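Local coordinates for protein GH18 chiitnase (Pseudoalteromonas aurantia, PDB 6K7Z) that probably hydrolyses internal beta-1,4 glycosidic bonds of chitin, acting as an endochitinase of glycoside hydrolase family 18, at residues S19-D24 / W270-A275; A155-Y160 / Y189-W194. One frame throughout, in Å; residues are numbered along the deposited sequence.

In the fold
Both contacts belong to the TIM barrel of the family 18 glycoside hydrolases, eight parallel strands running in a closed ring from 3-8 round to 256-260. Contact 2 is nested along the chain inside the long loop that contact 1 closes. In contact 1 the residues just ahead of strand 25-33 meet helix 269-277, so an early connection of the chain is packed against its last helix, outside neighbouring strands 3-8 and 256-260. Contact 2 pairs two loops that follow the adjacent parallel strands 151-154 and 183-187, at the C-terminal ends of the strands, where this fold carries its active site. The centres of contact 1 and contact 2 are about 24 Å apart. The nearest atoms of contact 1 and contact 2 are about 9 Å apart, without touching.

Contact 1 of 2, residues S19-D24 / W270-A275; sequences SELPYD and WIKAIA
Ile271 lies over the phenol ring of Tyr23, its CG1 3.6 Å from the ring centroid and 20° off the normal, a CH-pi contact over the face. CG1 stands anti to the backbone N (chi1 -171°) and is displaced toward the rim, while CD1 reaches Tyr23 CE1 at 3.5 Å. The other branch, CG2, meets the Pro22 ring at CD, 4.0 Å away. Tyr23 OH is hydrogen-bonded to Asn259 of strand 256-260, so the ring covered by Ile271 is tied at its far end to the barrel wall. Helix 269-277 is the C-terminal helix of the TIM barrel, and here it packs on the connection that leads into strand 25-33. At Lys272 the aliphatic part does the touching: beyond CG the chain is extended and crosses the Leu21 side chain at about a right angle, with CE 3.6 Å from Leu21 CD2. One helical turn after Ile271, Ala275 sets its CB against the Pro22 ring, 3.8 Å from CG. Pro22 is the centre of an inverse gamma turn, closed by a weak 2.8 Å bond from Tyr23 N to Leu21 O, and its own carbonyl is hydrogen-bonded to Thr4 OG1 on strand 3-8.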
loop_
_atom_site.group_PDB
_atom_site.type_symbol
_atom_site.label_atom_id
_atom_site.label_comp_id
_atom_site.label_asym_id
_atom_site.label_seq_id
_atom_site.Cartn_x
_atom_site.Cartn_y
_atom_site.Cartn_z
ATOM N N SER A 19 -0.859 13.757 -12.165
ATOM C CA SER A 19 -0.990 15.097 -11.601
ATOM C C SER A 19 -2.280 15.794 -12.020
ATOM O O SER A 19 -2.700 16.743 -11.351
ATOM C CB SER A 19 0.206 15.963 -12.012
ATOM O OG SER A 19 0.096 16.310 -13.383
ATOM N N GLU A 20 -2.917 15.358 -13.108
ATOM C CA GLU A 20 -4.152 15.974 -13.570
ATOM C C GLU A 20 -5.376 15.117 -13.282
ATOM O O GLU A 20 -6.454 15.394 -13.810
ATOM C CB GLU A 20 -4.064 16.287 -15.064
ATOM C CG GLU A 20 -2.777 17.006 -15.459
ATOM C CD GLU A 20 -2.670 18.431 -14.931
ATOM O OE1 GLU A 20 -3.597 18.912 -14.247
ATOM O OE2 GLU A 20 -1.629 19.075 -15.206
ATOM N N LEU A 21 -5.235 14.089 -12.460
ATOM C CA LEU A 21 -6.313 13.175 -12.140
ATOM C C LEU A 21 -6.647 13.267 -10.656
ATOM O O LEU A 21 -5.854 13.794 -9.867
ATOM C CB LEU A 21 -5.915 11.743 -12.525
ATOM C CG LEU A 21 -5.916 11.613 -14.047
ATOM C CD1 LEU A 21 -5.204 10.330 -14.457
ATOM C CD2 LEU A 21 -7.348 11.638 -14.573
ATOM N N PRO A 22 -7.807 12.811 -10.254
ATOM C CA PRO A 22 -8.233 12.998 -8.854
ATOM C C PRO A 22 -7.657 11.942 -7.915
ATOM O O PRO A 22 -8.390 11.212 -7.227
ATOM C CB PRO A 22 -9.762 12.926 -8.969
ATOM C CG PRO A 22 -10.001 12.012 -10.111
ATOM C CD PRO A 22 -8.892 12.261 -11.092
ATOM N N TYR A 23 -6.328 11.845 -7.895
ATOM C CA TYR A 23 -5.607 11.031 -6.920
ATOM C C TYR A 23 -5.113 11.897 -5.776
ATOM O O TYR A 23 -4.704 13.042 -5.980
ATOM C CB TYR A 23 -4.402 10.319 -7.542
ATOM C CG TYR A 23 -4.783 9.125 -8.385
ATOM C CD1 TYR A 23 -5.322 7.987 -7.797
ATOM C CD2 TYR A 23 -4.593 9.138 -9.765
ATOM C CE1 TYR A 23 -5.686 6.892 -8.561
ATOM C CE2 TYR A 23 -4.945 8.049 -10.541
ATOM C CZ TYR A 23 -5.487 6.929 -9.933
ATOM O OH TYR A 23 -5.833 5.849 -10.717
ATOM N N ASP A 24 -5.143 11.341 -4.573
ATOM C CA ASP A 24 -4.511 12.000 -3.442
ATOM C C ASP A 24 -3.109 11.488 -3.175
ATOM O O ASP A 24 -2.249 12.265 -2.738
ATOM C CB ASP A 24 -5.362 11.825 -2.185
ATOM C CG ASP A 24 -6.722 12.451 -2.325
ATOM O OD1 ASP A 24 -6.784 13.657 -2.656
ATOM O OD2 ASP A 24 -7.724 11.737 -2.125
ATOM N N TRP A 270 -11.348 5.262 -14.963
ATOM C CA TRP A 270 -11.679 4.515 -13.746
ATOM C C TRP A 270 -11.604 5.415 -12.520
ATOM O O TRP A 270 -12.548 5.474 -11.717
ATOM C CB TRP A 270 -10.730 3.317 -13.601
ATOM C CG TRP A 270 -11.059 2.274 -12.537
ATOM C CD1 TRP A 270 -11.664 1.071 -12.744
ATOM C CD2 TRP A 270 -10.726 2.316 -11.138
ATOM N NE1 TRP A 270 -11.753 0.370 -11.567
ATOM C CE2 TRP A 270 -11.185 1.108 -10.566
ATOM C CE3 TRP A 270 -10.095 3.252 -10.316
ATOM C CZ2 TRP A 270 -11.052 0.826 -9.216
ATOM C CZ3 TRP A 270 -9.959 2.972 -8.972
ATOM C CH2 TRP A 270 -10.428 1.767 -8.432
ATOM N N ILE A 271 -10.496 6.147 -12.367
ATOM C CA ILE A 271 -10.361 6.972 -11.168
ATOM C C ILE A 271 -11.357 8.118 -11.194
ATOM O O ILE A 271 -11.878 8.513 -10.148
ATOM C CB ILE A 271 -8.911 7.467 -10.987
ATOM C CG1 ILE A 271 -8.752 8.143 -9.623
ATOM C CG2 ILE A 271 -8.490 8.440 -12.095
ATOM C CD1 ILE A 271 -9.137 7.265 -8.461
ATOM N N LYS A 272 -11.685 8.645 -12.376
ATOM C CA LYS A 272 -12.694 9.699 -12.430
ATOM C C LYS A 272 -14.052 9.197 -11.935
ATOM O O LYS A 272 -14.710 9.866 -11.131
ATOM C CB LYS A 272 -12.796 10.251 -13.847
ATOM C CG LYS A 272 -11.615 11.139 -14.258
ATOM C CD LYS A 272 -11.786 11.559 -15.731
ATOM C CE LYS A 272 -10.488 12.024 -16.320
ATOM N NZ LYS A 272 -10.629 12.430 -17.754
ATOM N N ALA A 273 -14.472 8.010 -12.381
ATOM C CA ALA A 273 -15.767 7.485 -11.952
ATOM C C ALA A 273 -15.757 7.118 -10.467
ATOM O O ALA A 273 -16.732 7.373 -9.748
ATOM C CB ALA A 273 -16.155 6.276 -12.808
ATOM N N ILE A 274 -14.677 6.540 -9.986
ATOM C CA ILE A 274 -14.597 6.179 -8.604
ATOM C C ILE A 274 -14.582 7.420 -7.734
ATOM O O ILE A 274 -15.246 7.480 -6.761
ATOM C CB ILE A 274 -13.331 5.326 -8.325
ATOM C CG1 ILE A 274 -13.545 3.950 -8.877
ATOM C CG2 ILE A 274 -12.975 5.250 -6.863
ATOM C CD1 ILE A 274 -14.489 3.108 -8.069
ATOM N N ALA A 275 -13.785 8.387 -8.117
ATOM C CA ALA A 275 -13.683 9.602 -7.322
ATOM C C ALA A 275 -15.051 10.283 -7.175
ATOM O O ALA A 275 -15.449 10.674 -6.136
ATOM C CB ALA A 275 -12.627 10.542 -7.823
#

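Contact 2 of 2, residues A155-Y160 / Y189-W194; sequences APQPPY and YNNPPW
Pro158 sits over the indole of Trp194, with CB over the six-membered ring, displaced toward the CD2-CE2 bond it shares with the five-membered ring: the distance from Pro158 CB to the six-membered centroid is 3.5 Å, only 16° off the normal, which defines a CH-pi contact over the face. The two side chains slide past each other in opposite directions, and Pro158 CG stands almost directly above Trp194 CD2, 3.9 Å away. Pro159 approaches the same indole obliquely, its CG 3.7 Å from Trp194 CZ3. The indole is further fixed by a hydrogen bond from its NE1 to Ser204 OG on helix 198-209.

Beside this apolar patch, Gln157 and Asn191 cross at about a right angle, their amide planes steeply inclined to each other. Asn191 CG lies anti to the carbonyl carbon, beside the backbone N (chi1 -83°), which carries the amide toward Gln157. Asn191 ND2 donates to Gln157 OE1 over 3.0 Å with an N-H...O angle of 167°; the nitrogen lies in the carbonyl plane on a lone pair of OE1, and OE1 lies nearly in the Asn191 amide plane. The loops joined here follow adjacent parallel strands of the TIM barrel, 151-154 and 183-187, on the side where the fold carries its active site. Asn191 ND2 also donates to Tyr189 O at 2.9 Å, approaching tilted from that carbonyl plane. With both bonds on ND2, the amide's rotation is set and its OD1 faces the Pro159 ring, 3.5 Å from CD. A water bridges the two side chains, a second donor to Gln157 OE1 at 2.9 Å and a donor to Asn191 OD1 at 2.8 Å. The Gln157 side chain also touches Glu117.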
loop_
_atom_site.group_PDB
_atom_site.type_symbol
_atom_site.label_atom_id
_atom_site.label_comp_id
_atom_site.label_asym_id
_atom_site.label_seq_id
_atom_site.Cartn_x
_atom_site.Cartn_y
_atom_site.Cartn_z
ATOM N N ALA A 155 0.108 -2.209 3.266
ATOM C CA ALA A 155 -0.796 -2.738 2.234
ATOM C C ALA A 155 -1.156 -4.191 2.524
ATOM O O ALA A 155 -0.823 -5.098 1.747
ATOM C CB ALA A 155 -0.183 -2.596 0.840
ATOM N N PRO A 156 -1.859 -4.446 3.626
ATOM C CA PRO A 156 -2.158 -5.828 4.006
ATOM C C PRO A 156 -3.228 -6.462 3.135
ATOM O O PRO A 156 -4.063 -5.799 2.514
ATOM C CB PRO A 156 -2.652 -5.692 5.447
ATOM C CG PRO A 156 -3.260 -4.333 5.484
ATOM C CD PRO A 156 -2.384 -3.488 4.616
ATOM N N GLN A 157 -3.198 -7.760 3.116
ATOM C CA GLN A 157 -4.254 -8.566 2.528
ATOM C C GLN A 157 -5.279 -8.938 3.593
ATOM O O GLN A 157 -4.973 -8.917 4.789
ATOM C CB GLN A 157 -3.648 -9.808 1.888
ATOM C CG GLN A 157 -2.740 -9.440 0.725
ATOM C CD GLN A 157 -1.814 -10.558 0.335
ATOM O OE1 GLN A 157 -2.250 -11.592 -0.177
ATOM N NE2 GLN A 157 -0.526 -10.363 0.576
ATOM N N PRO A 158 -6.513 -9.244 3.193
ATOM C CA PRO A 158 -7.600 -9.403 4.167
ATOM C C PRO A 158 -7.293 -10.424 5.253
ATOM O O PRO A 158 -7.616 -10.171 6.421
ATOM C CB PRO A 158 -8.790 -9.842 3.297
ATOM C CG PRO A 158 -8.549 -9.135 1.998
ATOM C CD PRO A 158 -7.031 -9.178 1.810
ATOM N N PRO A 159 -6.692 -11.585 4.942
ATOM C CA PRO A 159 -6.444 -12.552 6.033
ATOM C C PRO A 159 -5.598 -11.983 7.154
ATOM O O PRO A 159 -5.724 -12.422 8.306
ATOM C CB PRO A 159 -5.736 -13.715 5.328
ATOM C CG PRO A 159 -6.222 -13.652 3.922
ATOM C CD PRO A 159 -6.343 -12.173 3.630
ATOM N N TYR A 160 -4.752 -10.998 6.848
ATOM C CA TYR A 160 -3.893 -10.399 7.860
ATOM C C TYR A 160 -4.684 -9.677 8.942
ATOM O O TYR A 160 -4.142 -9.441 10.031
ATOM C CB TYR A 160 -2.937 -9.403 7.219
ATOM C CG TYR A 160 -1.945 -9.950 6.209
ATOM C CD1 TYR A 160 -1.839 -11.314 5.934
ATOM C CD2 TYR A 160 -1.116 -9.078 5.516
ATOM C CE1 TYR A 160 -0.910 -11.779 5.002
ATOM C CE2 TYR A 160 -0.195 -9.531 4.601
ATOM C CZ TYR A 160 -0.099 -10.873 4.338
ATOM O OH TYR A 160 0.833 -11.288 3.416
ATOM N N TYR A 189 -8.075 -8.362 -3.391
ATOM C CA TYR A 189 -7.896 -9.142 -4.606
ATOM C C TYR A 189 -6.812 -10.174 -4.335
ATOM O O TYR A 189 -6.110 -10.112 -3.325
ATOM C CB TYR A 189 -7.547 -8.254 -5.805
ATOM C CG TYR A 189 -6.478 -7.230 -5.530
ATOM C CD1 TYR A 189 -6.805 -5.980 -5.016
ATOM C CD2 TYR A 189 -5.139 -7.511 -5.772
ATOM C CE1 TYR A 189 -5.828 -5.034 -4.753
ATOM C CE2 TYR A 189 -4.157 -6.572 -5.522
ATOM C CZ TYR A 189 -4.502 -5.334 -5.020
ATOM O OH TYR A 189 -3.519 -4.391 -4.759
ATOM N N ASN A 190 -6.722 -11.159 -5.232
ATOM C CA ASN A 190 -5.817 -12.300 -5.062
ATOM C C ASN A 190 -6.063 -13.027 -3.750
ATOM O O ASN A 190 -5.160 -13.679 -3.218
ATOM C CB ASN A 190 -4.347 -11.881 -5.144
ATOM C CG ASN A 190 -3.991 -11.263 -6.478
ATOM O OD1 ASN A 190 -4.577 -11.610 -7.510
ATOM N ND2 ASN A 190 -3.023 -10.348 -6.471
ATOM N N ASN A 191 -7.278 -12.923 -3.218
ATOM C CA ASN A 191 -7.585 -13.462 -1.894
ATOM C C ASN A 191 -9.029 -13.897 -1.851
ATOM O O ASN A 191 -9.918 -13.122 -1.476
ATOM C CB ASN A 191 -7.318 -12.443 -0.789
ATOM C CG ASN A 191 -5.874 -12.403 -0.376
ATOM O OD1 ASN A 191 -5.421 -13.252 0.396
ATOM N ND2 ASN A 191 -5.139 -11.405 -0.864
ATOM N N PRO A 192 -9.306 -15.150 -2.199
ATOM C CA PRO A 192 -10.624 -15.721 -1.909
ATOM C C PRO A 192 -10.771 -15.884 -0.400
ATOM O O PRO A 192 -9.774 -16.136 0.271
ATOM C CB PRO A 192 -10.587 -17.082 -2.614
ATOM C CG PRO A 192 -9.394 -17.038 -3.522
ATOM C CD PRO A 192 -8.414 -16.118 -2.852
ATOM N N PRO A 193 -11.986 -15.773 0.135
ATOM C CA PRO A 193 -13.262 -15.553 -0.557
ATOM C C PRO A 193 -13.653 -14.086 -0.705
ATOM O O PRO A 193 -14.804 -13.793 -1.036
ATOM C CB PRO A 193 -14.257 -16.274 0.344
ATOM C CG PRO A 193 -13.692 -16.075 1.713
ATOM C CD PRO A 193 -12.188 -16.112 1.556
ATOM N N TRP A 194 -12.711 -13.171 -0.473
ATOM C CA TRP A 194 -13.007 -11.757 -0.675
ATOM C C TRP A 194 -13.047 -11.378 -2.150
ATOM O O TRP A 194 -13.817 -10.497 -2.531
ATOM C CB TRP A 194 -11.973 -10.881 0.030
ATOM C CG TRP A 194 -12.017 -11.018 1.491
ATOM C CD1 TRP A 194 -12.758 -10.281 2.360
ATOM C CD2 TRP A 194 -11.281 -11.953 2.272
ATOM N NE1 TRP A 194 -12.525 -10.698 3.648
ATOM C CE2 TRP A 194 -11.624 -11.729 3.621
ATOM C CE3 TRP A 194 -10.361 -12.962 1.965
ATOM C CZ2 TRP A 194 -11.091 -12.481 4.661
ATOM C CZ3 TRP A 194 -9.829 -13.709 3.004
ATOM C CH2 TRP A 194 -10.190 -13.459 4.333
HETATM O O HOH W 1 -2.961 -13.730 1.596
#